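Local coordinates for protein ferritin (Mycoplasma penetrans, PDB 7DIE) that probably takes up and stores iron in a 24-subunit ferritin shell, with ferric iron bound near atypical ferroxidase centres, at residues A[17-20]-A[21-25]; A[53-57]-A[58-62]. All blocks are in the same frame, centred on the assembly; numbering follows the deposited sequence.

Contact 1 lies on helix 10-39 and contact 2 on the next helix, 43-70; their centres are about 11 Å apart, and side chains bridge the gap. Glu23 of contact 1 is the main bridge. Its OE2 probably hydrogen-bonds His60 ND1 at 2.9 Å, while its OE1 forms a salt bridge with Lys56 NZ at 3.0 Å. Contact 2 carries two of the four protein ligands of the iron, Asp55 and His60, and contact 1 contributes Glu23 to the second shell: its side chain stops about 7 Å from the bound iron. Away from the metal the helices meet apolarly, Leu24 CD1 lying 3.8 Å from Met61 CE. Both contacts also touch a second subunit.

Contact 1. Residues A[17-20]-A[21-25]; sequences SKHY and NVELC
His19 and Glu23, one turn apart on helix 10-39, join through their side chains: His19 NE2 donates to Glu23 OE2 at 2.7 Å. The bond is bent, 134° at the hydrogen, in keeping with OE2 lying 29° out of the imidazole plane, and the nitrogen meets the oxygen from above the carboxylate plane. Glu23 CG, set beside the backbone N by chi1, lies against the ring, 3.3 Å from His19 NE2, and the bend at chi2 (-88°) then turns the carboxylate back toward His19. A second side chain gripping the preceding turn is Asn21. Its ND2 donates to Ser17 O at 2.8 Å, and Asn21 N binds the same oxygen at 3.1 Å, the two donors arriving from opposite faces of the carbonyl plane. Tyr20 and Leu24 add a looser apolar touch, CE1 to CD2 at 4.2 Å, with Phe31 and Asn28 of a second subunit packing on them.

Further out, Ser108 OG of helix 91-118 hydrogen-bonds His19 ND1, so the imidazole is held at both nitrogens. The amide of Asn21 is pinned as well, ND2 also reaching Lys76 O while OD1 takes the N-H of Asn78; Ser17 OG bonds to Lys76 N. These ties fasten the long loop after helix 43-70 to this helix.

For the buried Glu23, the outcome is that OE2 is shared between His19 and His60 while OE1 meets Lys56. With both oxygens engaged, the carboxylate has little freedom to rotate, which is consistent with a second-shell group that orients the iron-binding histidine.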
loop_
_atom_site.group_PDB
_atom_site.type_symbol
_atom_site.label_atom_id
_atom_site.label_comp_id
_atom_site.label_asym_id
_atom_site.label_seq_id
_atom_site.Cartn_x
_atom_site.Cartn_y
_atom_site.Cartn_z
ATOM N N SER A 17 -22.177 -15.186 -46.016
ATOM C CA SER A 17 -23.362 -15.696 -45.347
ATOM C C SER A 17 -23.365 -17.221 -45.318
ATOM O O SER A 17 -23.699 -17.834 -44.298
ATOM C CB SER A 17 -24.587 -15.131 -46.080
ATOM O OG SER A 17 -25.695 -14.949 -45.257
ATOM N N LYS A 18 -22.988 -17.858 -46.425
ATOM C CA LYS A 18 -22.933 -19.316 -46.432
ATOM C C LYS A 18 -21.880 -19.823 -45.463
ATOM O O LYS A 18 -22.082 -20.834 -44.784
ATOM C CB LYS A 18 -22.642 -19.835 -47.842
ATOM C CG LYS A 18 -22.486 -21.356 -47.879
ATOM C CD LYS A 18 -22.183 -21.877 -49.272
ATOM C CE LYS A 18 -22.265 -23.397 -49.308
ATOM N NZ LYS A 18 -21.985 -23.946 -50.661
ATOM N N HIS A 19 -20.741 -19.145 -45.387
ATOM C CA HIS A 19 -19.746 -19.620 -44.440
ATOM C C HIS A 19 -20.226 -19.458 -42.995
ATOM O O HIS A 19 -19.924 -20.301 -42.139
ATOM C CB HIS A 19 -18.415 -18.911 -44.631
ATOM C CG HIS A 19 -17.375 -19.459 -43.719
ATOM N ND1 HIS A 19 -16.934 -20.764 -43.815
ATOM C CD2 HIS A 19 -16.802 -18.943 -42.609
ATOM C CE1 HIS A 19 -16.090 -21.007 -42.830
ATOM N NE2 HIS A 19 -15.991 -19.919 -42.087
ATOM N N TYR A 20 -20.972 -18.391 -42.695
ATOM C CA TYR A 20 -21.605 -18.306 -41.375
ATOM C C TYR A 20 -22.443 -19.550 -41.100
ATOM O O TYR A 20 -22.370 -20.146 -40.014
ATOM C CB TYR A 20 -22.464 -17.039 -41.275
ATOM C CG TYR A 20 -23.113 -16.825 -39.902
ATOM C CD1 TYR A 20 -24.227 -17.550 -39.519
ATOM C CD2 TYR A 20 -22.621 -15.871 -39.021
ATOM C CE1 TYR A 20 -24.824 -17.365 -38.277
ATOM C CE2 TYR A 20 -23.222 -15.656 -37.774
ATOM C CZ TYR A 20 -24.327 -16.410 -37.411
ATOM O OH TYR A 20 -24.942 -16.236 -36.177
ATOM N N ASN A 21 -23.259 -19.960 -42.080
ATOM C CA ASN A 21 -24.078 -21.155 -41.889
ATOM C C ASN A 21 -23.218 -22.395 -41.679
ATOM O O ASN A 21 -23.625 -23.313 -40.967
ATOM C CB ASN A 21 -25.019 -21.359 -43.088
ATOM C CG ASN A 21 -26.214 -20.427 -43.059
ATOM O OD1 ASN A 21 -27.263 -20.769 -42.513
ATOM N ND2 ASN A 21 -26.056 -19.232 -43.625
ATOM N N VAL A 22 -22.044 -22.456 -42.310
ATOM C CA VAL A 22 -21.180 -23.623 -42.136
ATOM C C VAL A 22 -20.561 -23.632 -40.741
ATOM O O VAL A 22 -20.457 -24.692 -40.098
ATOM C CB VAL A 22 -20.107 -23.661 -43.239
ATOM C CG1 VAL A 22 -19.075 -24.754 -42.945
ATOM C CG2 VAL A 22 -20.769 -23.895 -44.612
ATOM N N GLU A 23 -20.143 -22.462 -40.237
ATOM C CA GLU A 23 -19.645 -22.415 -38.853
ATOM C C GLU A 23 -20.749 -22.749 -37.852
ATOM O O GLU A 23 -20.500 -23.407 -36.831
ATOM C CB GLU A 23 -19.063 -21.033 -38.540
ATOM C CG GLU A 23 -17.918 -20.593 -39.470
ATOM C CD GLU A 23 -16.550 -21.057 -38.983
ATOM O OE1 GLU A 23 -16.484 -21.994 -38.148
ATOM O OE2 GLU A 23 -15.540 -20.475 -39.435
ATOM N N LEU A 24 -21.971 -22.281 -38.114
ATOM C CA LEU A 24 -23.099 -22.612 -37.248
ATOM C C LEU A 24 -23.464 -24.084 -37.368
ATOM O O LEU A 24 -23.873 -24.713 -36.388
ATOM C CB LEU A 24 -24.306 -21.727 -37.601
ATOM C CG LEU A 24 -25.626 -22.005 -36.872
ATOM C CD1 LEU A 24 -25.431 -21.948 -35.350
ATOM C CD2 LEU A 24 -26.713 -21.002 -37.342
ATOM N N CYS A 25 -23.332 -24.654 -38.565
ATOM C CA CYS A 25 -23.589 -26.082 -38.693
ATOM C C CYS A 25 -22.627 -26.860 -37.805
ATOM O O CYS A 25 -23.030 -27.794 -37.094
ATOM C CB CYS A 25 -23.465 -26.502 -40.165
ATOM S SG CYS A 25 -23.826 -28.247 -40.457
#

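Contact 2. Residues A[53-57]-A[58-62]; sequences GSDKQ and SAHMS. With FE (Fe (III) ion), chain G.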
loop_
_atom_site.group_PDB
_atom_site.type_symbol
_atom_site.label_atom_id
_atom_site.label_comp_id
_atom_site.label_asym_id
_atom_site.label_seq_id
_atom_site.Cartn_x
_atom_site.Cartn_y
_atom_site.Cartn_z
ATOM N N GLY A 53 -18.086 -25.710 -29.756
ATOM C CA GLY A 53 -19.282 -25.039 -30.241
ATOM C C GLY A 53 -19.388 -23.612 -29.734
ATOM O O GLY A 53 -19.791 -22.709 -30.473
ATOM N N SER A 54 -19.034 -23.389 -28.463
ATOM C CA SER A 54 -19.072 -22.026 -27.934
ATOM C C SER A 54 -18.070 -21.136 -28.656
ATOM O O SER A 54 -18.352 -19.958 -28.914
ATOM C CB SER A 54 -18.801 -22.032 -26.429
ATOM O OG SER A 54 -19.779 -22.828 -25.773
ATOM N N ASP A 55 -16.890 -21.673 -28.988
ATOM C CA ASP A 55 -15.905 -20.885 -29.724
ATOM C C ASP A 55 -16.413 -20.519 -31.115
ATOM O O ASP A 55 -16.208 -19.391 -31.586
ATOM C CB ASP A 55 -14.578 -21.645 -29.836
ATOM C CG ASP A 55 -13.626 -21.002 -30.835
ATOM O OD1 ASP A 55 -13.144 -19.893 -30.538
ATOM O OD2 ASP A 55 -13.373 -21.585 -31.917
ATOM N N LYS A 56 -17.075 -21.457 -31.796
ATOM C CA LYS A 56 -17.658 -21.105 -33.094
ATOM C C LYS A 56 -18.605 -19.919 -32.951
ATOM O O LYS A 56 -18.609 -19.012 -33.788
ATOM C CB LYS A 56 -18.404 -22.297 -33.707
ATOM C CG LYS A 56 -17.511 -23.480 -34.111
ATOM C CD LYS A 56 -16.390 -23.043 -35.061
ATOM C CE LYS A 56 -15.617 -24.248 -35.646
ATOM N NZ LYS A 56 -14.574 -23.797 -36.642
ATOM N N GLN A 57 -19.408 -19.898 -31.883
ATOM C CA GLN A 57 -20.320 -18.769 -31.681
ATOM C C GLN A 57 -19.553 -17.486 -31.389
ATOM O O GLN A 57 -19.785 -16.448 -32.016
ATOM C CB GLN A 57 -21.280 -19.052 -30.530
ATOM C CG GLN A 57 -22.182 -20.271 -30.688
ATOM C CD GLN A 57 -22.866 -20.610 -29.376
ATOM O OE1 GLN A 57 -22.280 -20.436 -28.312
ATOM N NE2 GLN A 57 -24.114 -21.061 -29.443
ATOM N N SER A 58 -18.662 -17.526 -30.403
ATOM C CA SER A 58 -18.115 -16.290 -29.867
ATOM C C SER A 58 -16.983 -15.730 -30.707
ATOM O O SER A 58 -16.708 -14.523 -30.639
ATOM C CB SER A 58 -17.627 -16.527 -28.433
ATOM O OG SER A 58 -16.483 -17.362 -28.455
ATOM N N ALA A 59 -16.308 -16.562 -31.489
ATOM C CA ALA A 59 -15.157 -16.098 -32.253
ATOM C C ALA A 59 -15.387 -16.110 -33.759
ATOM O O ALA A 59 -14.921 -15.206 -34.444
ATOM C CB ALA A 59 -13.926 -16.948 -31.928
ATOM N N HIS A 60 -16.110 -17.099 -34.292
ATOM C CA HIS A 60 -16.272 -17.202 -35.748
ATOM C C HIS A 60 -17.531 -16.484 -36.217
ATOM O O HIS A 60 -17.453 -15.511 -36.971
ATOM C CB HIS A 60 -16.314 -18.673 -36.168
ATOM C CG HIS A 60 -15.036 -19.404 -35.894
ATOM N ND1 HIS A 60 -14.232 -19.902 -36.897
ATOM C CD2 HIS A 60 -14.411 -19.701 -34.728
ATOM C CE1 HIS A 60 -13.176 -20.491 -36.362
ATOM N NE2 HIS A 60 -13.252 -20.372 -35.047
ATOM N N MET A 61 -18.695 -16.950 -35.759
ATOM C CA MET A 61 -19.956 -16.336 -36.170
ATOM C C MET A 61 -19.993 -14.853 -35.812
ATOM O O MET A 61 -20.513 -14.039 -36.577
ATOM C CB MET A 61 -21.118 -17.092 -35.524
ATOM C CG MET A 61 -21.247 -18.513 -36.041
ATOM S SD MET A 61 -22.015 -19.693 -34.910
ATOM C CE MET A 61 -23.486 -18.811 -34.498
ATOM N N SER A 62 -19.448 -14.479 -34.645
ATOM C CA SER A 62 -19.470 -13.074 -34.246
ATOM C C SER A 62 -18.665 -12.212 -35.210
ATOM O O SER A 62 -19.102 -11.119 -35.575
ATOM C CB SER A 62 -18.921 -12.907 -32.822
ATOM O OG SER A 62 -17.555 -13.295 -32.767
HETATM FE FE FE G . -11.756 -21.347 -33.527
HETATM O O HOH W 1 -11.293 -19.385 -32.255
#
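Lys56 O accepts from Met61 N, five residues on, at 2.9 Å and nearly along the C=O axis, whereas the normal helical partner His60 N makes only a weak bond to it. This is a wider pi-type turn at 58-61 in helix 43-70, and the short axes of 53-57 and 58-62 are inclined by 40°. Beyond it, Ser62 N reaches Gln57 O only weakly; Ser62 OG also donates to Ser58 O, at 2.6 Å.

The wide turn contains one iron ligand, His60, and a second, Asp55, lies just before it. Asp55 OD2 and His60 NE2 each bind the iron at 2.3 Å, with carboxylate and imidazole almost perpendicular, 88° apart. In this one of two deposited Asp55 conformers, CG is anti to the backbone N (chi1 168°), swinging the carboxylate outward from the helix, where OD2 meets the iron that His60 also binds. A water on the iron, 2.4 Å from it, donates to the other oxygen, Asp55 OD1, at 2.6 Å; for this conformer, tentatively, one carboxylate holds the metal directly and through a ligand water.

Lys56 packs over the imidazole: its CD sits above the ring centre in a CH-pi contact, 3.9 Å from the centroid. Its NZ continues past CE1 to Glu102 and Asp138 as well as Glu23. Trp130 meets the His60 ring edge-to-face, and with ND1 also held the ligand's rotation is well fixed. On another side of the helix, Met61 SD rests 3.8 Å from Gln57 CA, near Gln57 of a second subunit.

Asp134 and Asp138 complete the protein ligands, with another iron about 3 Å from the Asp55 side chain. The site is consistent with an atypical ferroxidase centre: ferritin diiron sites are usually built of carboxylates and histidine, whereas here a lysine amine lies among the acids.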